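Local coordinates for protein CaaX farnesyltransferase beta subunit Ram1 (Aspergillus fumigatus, PDB 4L9P) that probably transfers, together with its alpha subunit, a farnesyl group from farnesyl diphosphate to a cysteine near the C-terminus of target proteins, using zinc, at residues E249-M258 / F284-C295. Residues are numbered along the deposited sequence; the frame is centred on the assembly and turned at random.
With FII ([(3,7,11-trimethyl-dodeca-2,6,10-trienyloxycarbamoyl)-methyl]-phosphonic acid), chain Q.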
# COMPACT_ATOMS: atom_id res chain seq x y z
N GLU B 249 7.07 8.38 9.10
CA GLU B 249 7.85 8.12 7.87
C GLU B 249 7.53 6.72 7.37
O GLU B 249 7.82 5.74 8.02
CB GLU B 249 9.33 8.23 8.18
CG GLU B 249 10.18 8.02 6.90
CD GLU B 249 11.64 8.13 7.08
OE1 GLU B 249 12.16 8.37 8.21
OE2 GLU B 249 12.36 7.96 6.06
N ASP B 250 7.04 6.69 6.12
CA ASP B 250 6.76 5.39 5.47
C ASP B 250 6.69 5.64 4.00
O ASP B 250 6.80 6.78 3.54
CB ASP B 250 5.50 4.71 6.06
CG ASP B 250 4.24 5.49 5.85
OD1 ASP B 250 4.04 5.98 4.72
OD2 ASP B 250 3.43 5.63 6.82
N VAL B 251 6.59 4.54 3.25
CA VAL B 251 6.71 4.67 1.80
C VAL B 251 5.55 5.44 1.16
O VAL B 251 5.75 5.93 0.05
CB VAL B 251 6.88 3.31 1.13
CG1 VAL B 251 8.20 2.58 1.61
CG2 VAL B 251 5.63 2.50 1.31
N ARG B 252 4.39 5.62 1.82
CA ARG B 252 3.39 6.60 1.33
C ARG B 252 3.97 7.95 1.23
O ARG B 252 3.69 8.69 0.27
CB ARG B 252 2.23 6.84 2.32
CG ARG B 252 1.47 5.66 2.48
CD ARG B 252 0.38 6.00 3.63
NE ARG B 252 1.04 6.30 4.89
CZ ARG B 252 0.62 7.22 5.78
NH1 ARG B 252 -0.49 7.93 5.62
NH2 ARG B 252 1.32 7.39 6.82
N GLY B 253 4.75 8.36 2.20
CA GLY B 253 5.38 9.66 2.19
C GLY B 253 6.25 9.81 0.98
O GLY B 253 6.14 10.82 0.27
N ALA B 254 7.10 8.80 0.71
CA ALA B 254 7.98 8.88 -0.42
C ALA B 254 7.19 8.96 -1.75
O ALA B 254 7.48 9.79 -2.61
CB ALA B 254 8.90 7.69 -0.46
N TYR B 255 6.25 8.02 -1.96
CA TYR B 255 5.52 7.99 -3.22
C TYR B 255 4.68 9.26 -3.41
O TYR B 255 4.72 9.90 -4.50
CB TYR B 255 4.59 6.76 -3.21
CG TYR B 255 3.57 6.78 -4.29
CD1 TYR B 255 3.91 6.59 -5.64
CD2 TYR B 255 2.23 7.01 -3.97
CE1 TYR B 255 2.93 6.66 -6.63
CE2 TYR B 255 1.26 7.07 -4.93
CZ TYR B 255 1.61 6.91 -6.27
OH TYR B 255 0.61 7.02 -7.23
N CYS B 256 3.92 9.68 -2.39
CA CYS B 256 3.09 10.87 -2.58
C CYS B 256 3.94 12.14 -2.78
O CYS B 256 3.59 12.96 -3.65
CB CYS B 256 2.19 11.09 -1.37
SG CYS B 256 0.89 9.82 -1.16
N ALA B 257 5.04 12.28 -2.02
CA ALA B 257 5.88 13.45 -2.21
C ALA B 257 6.46 13.47 -3.62
O ALA B 257 6.52 14.54 -4.27
CB ALA B 257 7.02 13.45 -1.18
N MET B 258 6.94 12.32 -4.09
CA MET B 258 7.58 12.32 -5.41
C MET B 258 6.62 12.46 -6.57
O MET B 258 7.00 13.04 -7.59
CB MET B 258 8.47 11.10 -5.57
CG MET B 258 9.69 11.17 -4.63
SD MET B 258 10.69 12.77 -4.70
CE MET B 258 11.03 12.92 -6.43
N PHE B 284 16.07 15.74 -3.72
CA PHE B 284 14.90 14.99 -3.20
C PHE B 284 15.07 13.49 -3.36
O PHE B 284 14.46 12.71 -2.59
CB PHE B 284 13.64 15.44 -3.92
CG PHE B 284 13.05 16.70 -3.34
CD1 PHE B 284 13.51 17.97 -3.73
CD2 PHE B 284 12.10 16.64 -2.32
CE1 PHE B 284 12.96 19.14 -3.15
CE2 PHE B 284 11.56 17.79 -1.78
CZ PHE B 284 11.99 19.04 -2.16
N THR B 285 15.88 13.06 -4.33
CA THR B 285 16.00 11.61 -4.63
C THR B 285 17.23 10.98 -3.98
O THR B 285 17.41 9.78 -4.01
CB THR B 285 15.97 11.36 -6.15
OG1 THR B 285 17.08 12.07 -6.74
CG2 THR B 285 14.62 11.81 -6.76
N ASP B 286 18.10 11.80 -3.38
CA ASP B 286 19.31 11.27 -2.73
C ASP B 286 18.94 10.34 -1.60
O ASP B 286 18.18 10.71 -0.72
CB ASP B 286 20.12 12.43 -2.19
CG ASP B 286 21.09 12.99 -3.18
OD1 ASP B 286 21.35 12.36 -4.21
OD2 ASP B 286 21.64 14.09 -2.87
N GLY B 287 19.44 9.10 -1.64
CA GLY B 287 19.23 8.12 -0.59
C GLY B 287 17.86 7.47 -0.73
O GLY B 287 17.54 6.55 0.06
N LEU B 288 17.05 7.89 -1.69
CA LEU B 288 15.65 7.39 -1.78
C LEU B 288 15.50 5.94 -2.30
O LEU B 288 14.89 5.13 -1.64
CB LEU B 288 14.81 8.33 -2.65
CG LEU B 288 13.34 7.91 -2.85
CD1 LEU B 288 12.61 7.72 -1.49
CD2 LEU B 288 12.67 8.99 -3.68
N PRO B 289 16.15 5.58 -3.41
CA PRO B 289 15.98 4.16 -3.80
C PRO B 289 16.66 3.22 -2.77
O PRO B 289 16.18 2.09 -2.61
CB PRO B 289 16.63 4.07 -5.21
CG PRO B 289 17.65 5.23 -5.22
CD PRO B 289 16.99 6.35 -4.36
N GLU B 290 17.75 3.65 -2.15
CA GLU B 290 18.36 2.84 -1.09
C GLU B 290 17.36 2.64 0.08
O GLU B 290 17.24 1.51 0.61
CB GLU B 290 19.64 3.51 -0.59
CG GLU B 290 20.71 3.63 -1.68
CD GLU B 290 20.66 4.91 -2.46
OE1 GLU B 290 19.67 5.63 -2.44
OE2 GLU B 290 21.68 5.22 -3.14
N TYR B 291 16.64 3.69 0.47
CA TYR B 291 15.63 3.59 1.50
C TYR B 291 14.56 2.58 1.05
O TYR B 291 14.14 1.70 1.82
CB TYR B 291 15.03 4.96 1.73
CG TYR B 291 13.71 4.94 2.48
CD1 TYR B 291 13.67 4.78 3.85
CD2 TYR B 291 12.52 5.05 1.79
CE1 TYR B 291 12.46 4.78 4.56
CE2 TYR B 291 11.33 5.04 2.42
CZ TYR B 291 11.25 4.86 3.79
OH TYR B 291 10.03 4.94 4.39
N LEU B 292 14.11 2.69 -0.20
CA LEU B 292 13.06 1.75 -0.63
C LEU B 292 13.59 0.30 -0.65
O LEU B 292 12.87 -0.63 -0.27
CB LEU B 292 12.55 2.14 -2.01
CG LEU B 292 11.92 3.54 -2.07
CD1 LEU B 292 11.60 4.01 -3.52
CD2 LEU B 292 10.61 3.57 -1.21
N SER B 293 14.86 0.08 -1.06
CA SER B 293 15.42 -1.26 -1.02
C SER B 293 15.37 -1.83 0.43
O SER B 293 15.17 -3.04 0.63
CB SER B 293 16.87 -1.17 -1.45
OG SER B 293 17.54 -2.42 -1.21
N ARG B 294 15.62 -0.96 1.43
CA ARG B 294 15.59 -1.38 2.82
C ARG B 294 14.17 -1.68 3.33
O ARG B 294 14.02 -2.17 4.48
CB ARG B 294 16.21 -0.29 3.69
CG ARG B 294 17.74 -0.11 3.42
CD ARG B 294 18.47 0.65 4.53
NE ARG B 294 17.79 1.89 4.80
CZ ARG B 294 18.05 3.08 4.25
NH1 ARG B 294 18.94 3.22 3.29
NH2 ARG B 294 17.35 4.14 4.64
N CYS B 295 13.13 -1.43 2.48
CA CYS B 295 11.73 -1.81 2.85
C CYS B 295 11.34 -3.14 2.23
O CYS B 295 10.25 -3.61 2.50
CB CYS B 295 10.76 -0.71 2.38
SG CYS B 295 10.98 0.83 3.35
C1 FII Q . -0.85 6.53 -1.75
C2 FII Q . -1.34 5.89 -0.48
C6 FII Q . -1.72 6.82 0.59
C10 FII Q . -1.04 4.46 -0.27
C11 FII Q . -1.39 3.70 1.01
C12 FII Q . -2.70 2.91 0.73
C15 FII Q . -3.02 1.74 1.66
C18 FII Q . -4.29 0.93 1.43
C22 FII Q . -2.31 1.75 2.98
C23 FII Q . -2.34 0.42 3.72
C24 FII Q . -1.86 0.55 5.11
C27 FII Q . -2.30 -0.61 5.94
C30 FII Q . -1.34 -1.79 5.95
C34 FII Q . -3.17 -0.26 7.09
C35 FII Q . -3.49 -1.24 8.19
O36 FII Q . -4.86 -1.58 8.19
N42 FII Q . -5.35 -2.08 7.01
C43 FII Q . -5.47 -3.48 7.03
O44 FII Q . -5.14 -4.21 7.98
C45 FII Q . -6.09 -4.04 5.76
P46 FII Q . -5.46 -5.73 5.28
O49 FII Q . -3.98 -5.65 5.40
O50 FII Q . -6.13 -6.74 6.16
O51 FII Q . -5.93 -5.84 3.82
O HOH W 1 10.15 4.46 7.00
O HOH W 2 9.42 7.55 3.04
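Val251 meets segment 284-295 through one methyl: its CG1 sits 3.7 Å from Cys295 SG and 3.8 Å from Leu292 CD2, and also reaches the Tyr291 ring. One turn on, Ala254 CB rests on Leu288 CD1, and beyond it Met258 and Leu288 run alongside each other in opposing senses, Met258 CG 3.8 Å from Leu288 CD2. Bends at chi2 (-51°) and chi3 (-53°) curl the methionine so that CE lands on Thr285 CG2 and SD lies beside Phe284 CB.

At the other end Tyr291 projects toward Glu249 and Asp250, just before helix 251-263. Glu249 OE2 lies 3.5 Å from Tyr291 CE1, oblique to the ring. No direct hydrogen bond joins the two segments; instead, two waters link the Tyr291 hydroxyl to the carbonyls of Glu249 and Asp250, the second through a weak bond to the hydroxyl. Cys295 sets its SG over one face of the Tyr291 ring, offset toward the rim.

Behind this, Asp250 caps the helix through a weak bond from Arg252 N, and Arg252 holds both Asp250 oxygens through NE and NH2, NH2 2.7 Å from Asp250 OD2. Arg252, Tyr255 and Cys256 turn from the interface to the isoprenoid analogue FII. Segments 251-258 and 288-293 run roughly antiparallel, at 145°, axes 11.4 Å apart at closest approach, pairing an inner, pocket-lining helix with an outer one, as in the alpha-alpha toroid of prenyltransferase beta subunits.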